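Beta-galactosidase (Bacillus circulans subsp. alkalophilus, PDB 3TTY) hydrolyses terminal beta-D-galactosyl residues of beta-galactosides in a TIM-barrel active site, and is captured with galactose bound. Local coordinates at residues N149-Y154 with D227-C232. Sequence-based numbering, arbitrary orientation.
Sequences NEYGGY and DSLLEC. With GLA (alpha-D-galactopyranose), chain H.
L229 and C232 of one helix meet Y151 of the loop that carries N149 and E150 to the galactose. The tyrosine has CG anti to its carbonyl carbon (chi1 -76°), and its ring lies against the helix. The carbonyl O of L229 sits 4.2 Å above one ring face, offset toward the rim, while C232 CB comes obliquely to Y151 CE1 at 4.1 Å. The two methyls of L229 divide the work: CD2 is 4.3 Å from Y151 CD1, while CD1 reaches on to G153 O at 3.6 Å. No hydrogen bond crosses between 149-154 and 227-232; the contact is van der Waals and mostly buried. Polar ties outside fix the loop: G152 O takes a bond from R98, G153 N gives one to Y257 OH. At the sugar end, N149 ND2 donates to galactose O2 (3.1 Å, 154° at the hydrogen), and N252 and H112 also bond this amide. E150 extends beyond CG, with CD anti to CA (chi2 -162°); its OE2 lies 3.2 Å from galactose O1 and its OE1 3.5 Å from galactose C1. An alanine at E150 lacks the carboxyl group, and a gap would probably open beside galactose C1 and O1. N149 and E150 follow barrel strand 142-146 as the Asn-Glu pair does in clan GH-A glycosidases; E150 is probably the acid/base, and sugar-bonded E307, ending strand 303-307, the nucleophile. The loop runs on to helix 158-172 and packs against helix 215-243, whose L229 also touches W265 of helix 262-266 and whose C232 touches Y121 of helix 119-135.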
loop_
_atom_site.group_PDB
_atom_site.type_symbol
_atom_site.label_atom_id
_atom_site.label_comp_id
_atom_site.label_asym_id
_atom_site.label_seq_id
_atom_site.Cartn_x
_atom_site.Cartn_y
_atom_site.Cartn_z
ATOM N N ASN A 149 -22.672 21.308 -0.073
ATOM C CA ASN A 149 -22.135 20.708 -1.282
ATOM C C ASN A 149 -21.577 19.327 -0.954
ATOM O O ASN A 149 -20.796 19.180 -0.010
ATOM C CB ASN A 149 -21.030 21.572 -1.891
ATOM C CG ASN A 149 -20.658 21.119 -3.293
ATOM O OD1 ASN A 149 -21.463 21.208 -4.215
ATOM N ND2 ASN A 149 -19.439 20.620 -3.457
ATOM N N GLU A 150 -21.980 18.329 -1.736
ATOM C CA GLU A 150 -21.557 16.938 -1.535
ATOM C C GLU A 150 -21.263 16.550 -0.066
ATOM O O GLU A 150 -20.109 16.329 0.310
ATOM C CB GLU A 150 -20.350 16.595 -2.428
ATOM C CG GLU A 150 -20.612 16.690 -3.923
ATOM C CD GLU A 150 -19.575 15.939 -4.763
ATOM O OE1 GLU A 150 -18.418 15.762 -4.301
ATOM O OE2 GLU A 150 -19.926 15.512 -5.888
ATOM N N TYR A 151 -22.304 16.486 0.757
ATOM C CA TYR A 151 -22.186 15.902 2.091
ATOM C C TYR A 151 -21.495 14.526 2.046
ATOM O O TYR A 151 -21.761 13.711 1.165
ATOM C CB TYR A 151 -23.570 15.727 2.694
ATOM C CG TYR A 151 -24.245 16.982 3.202
ATOM C CD1 TYR A 151 -23.798 17.608 4.346
ATOM C CD2 TYR A 151 -25.368 17.504 2.561
ATOM C CE1 TYR A 151 -24.423 18.729 4.837
ATOM C CE2 TYR A 151 -26.017 18.632 3.052
ATOM C CZ TYR A 151 -25.535 19.233 4.196
ATOM O OH TYR A 151 -26.149 20.350 4.712
ATOM N N GLY A 152 -20.603 14.255 2.993
ATOM C CA GLY A 152 -19.911 12.977 2.974
ATOM C C GLY A 152 -18.740 12.865 3.920
ATOM O O GLY A 152 -18.363 13.840 4.569
ATOM N N GLY A 153 -18.165 11.664 3.999
ATOM C CA GLY A 153 -17.088 11.386 4.931
ATOM C C GLY A 153 -17.603 11.138 6.342
ATOM O O GLY A 153 -18.648 11.653 6.733
ATOM N N TYR A 154 -16.862 10.354 7.117
ATOM C CA TYR A 154 -17.250 10.066 8.489
ATOM C C TYR A 154 -16.368 10.820 9.461
ATOM O O TYR A 154 -15.242 11.188 9.126
ATOM C CB TYR A 154 -17.145 8.577 8.782
ATOM C CG TYR A 154 -18.112 7.747 8.010
ATOM C CD1 TYR A 154 -19.351 8.250 7.648
ATOM C CD2 TYR A 154 -17.791 6.455 7.626
ATOM C CE1 TYR A 154 -20.243 7.485 6.934
ATOM C CE2 TYR A 154 -18.677 5.686 6.906
ATOM C CZ TYR A 154 -19.902 6.210 6.560
ATOM O OH TYR A 154 -20.798 5.440 5.841
ATOM N N ASP A 227 -27.183 9.482 9.187
ATOM C CA ASP A 227 -28.263 10.230 9.835
ATOM C C ASP A 227 -27.823 11.631 10.287
ATOM O O ASP A 227 -28.581 12.580 10.136
ATOM C CB ASP A 227 -28.847 9.480 11.050
ATOM C CG ASP A 227 -29.659 8.259 10.667
ATOM O OD1 ASP A 227 -29.706 7.918 9.466
ATOM O OD2 ASP A 227 -30.242 7.617 11.577
ATOM N N SER A 228 -26.617 11.740 10.850
ATOM C CA SER A 228 -26.108 13.005 11.393
ATOM C C SER A 228 -25.919 14.065 10.303
ATOM O O SER A 228 -26.276 15.232 10.480
ATOM C CB SER A 228 -24.765 12.804 12.113
ATOM O OG SER A 228 -24.870 11.920 13.210
ATOM N N LEU A 229 -25.323 13.655 9.190
ATOM C CA LEU A 229 -25.184 14.542 8.047
ATOM C C LEU A 229 -26.561 14.898 7.472
ATOM O O LEU A 229 -26.793 16.039 7.071
ATOM C CB LEU A 229 -24.269 13.914 6.993
ATOM C CG LEU A 229 -22.813 13.757 7.456
ATOM C CD1 LEU A 229 -22.080 12.695 6.659
ATOM C CD2 LEU A 229 -22.087 15.084 7.370
ATOM N N LEU A 230 -27.478 13.934 7.441
ATOM C CA LEU A 230 -28.832 14.208 6.969
ATOM C C LEU A 230 -29.500 15.267 7.844
ATOM O O LEU A 230 -30.188 16.161 7.339
ATOM C CB LEU A 230 -29.674 12.934 6.922
ATOM C CG LEU A 230 -31.091 13.089 6.336
ATOM C CD1 LEU A 230 -31.080 13.759 4.966
ATOM C CD2 LEU A 230 -31.804 11.735 6.248
ATOM N N GLU A 231 -29.287 15.175 9.157
ATOM C CA GLU A 231 -29.811 16.174 10.079
ATOM C C GLU A 231 -29.309 17.567 9.694
ATOM O O GLU A 231 -30.062 18.546 9.720
ATOM C CB GLU A 231 -29.404 15.851 11.514
ATOM C CG GLU A 231 -30.254 14.777 12.189
ATOM C CD GLU A 231 -31.729 15.170 12.243
ATOM O OE1 GLU A 231 -32.026 16.276 12.740
ATOM O OE2 GLU A 231 -32.586 14.384 11.766
ATOM N N CYS A 232 -28.032 17.664 9.348
ATOM C CA CYS A 232 -27.502 18.955 8.905
ATOM C C CYS A 232 -28.271 19.462 7.684
ATOM O O CYS A 232 -28.727 20.603 7.669
ATOM C CB CYS A 232 -25.999 18.880 8.626
ATOM S SG CYS A 232 -25.004 18.572 10.115
HETATM C C1 GLA H . -17.711 17.530 -7.259
HETATM C C2 GLA H . -17.917 18.883 -6.534
HETATM C C3 GLA H . -17.547 20.095 -7.407
HETATM C C4 GLA H . -16.182 19.824 -8.021
HETATM C C5 GLA H . -16.209 18.480 -8.756
HETATM C C6 GLA H . -14.848 18.268 -9.430
HETATM O O1 GLA H . -18.647 17.241 -8.313
HETATM O O2 GLA H . -19.264 19.015 -6.110
HETATM O O3 GLA H . -17.469 21.308 -6.637
HETATM O O4 GLA H . -15.261 19.755 -6.939
HETATM O O5 GLA H . -16.402 17.429 -7.804
HETATM O O6 GLA H . -14.946 17.244 -10.428
#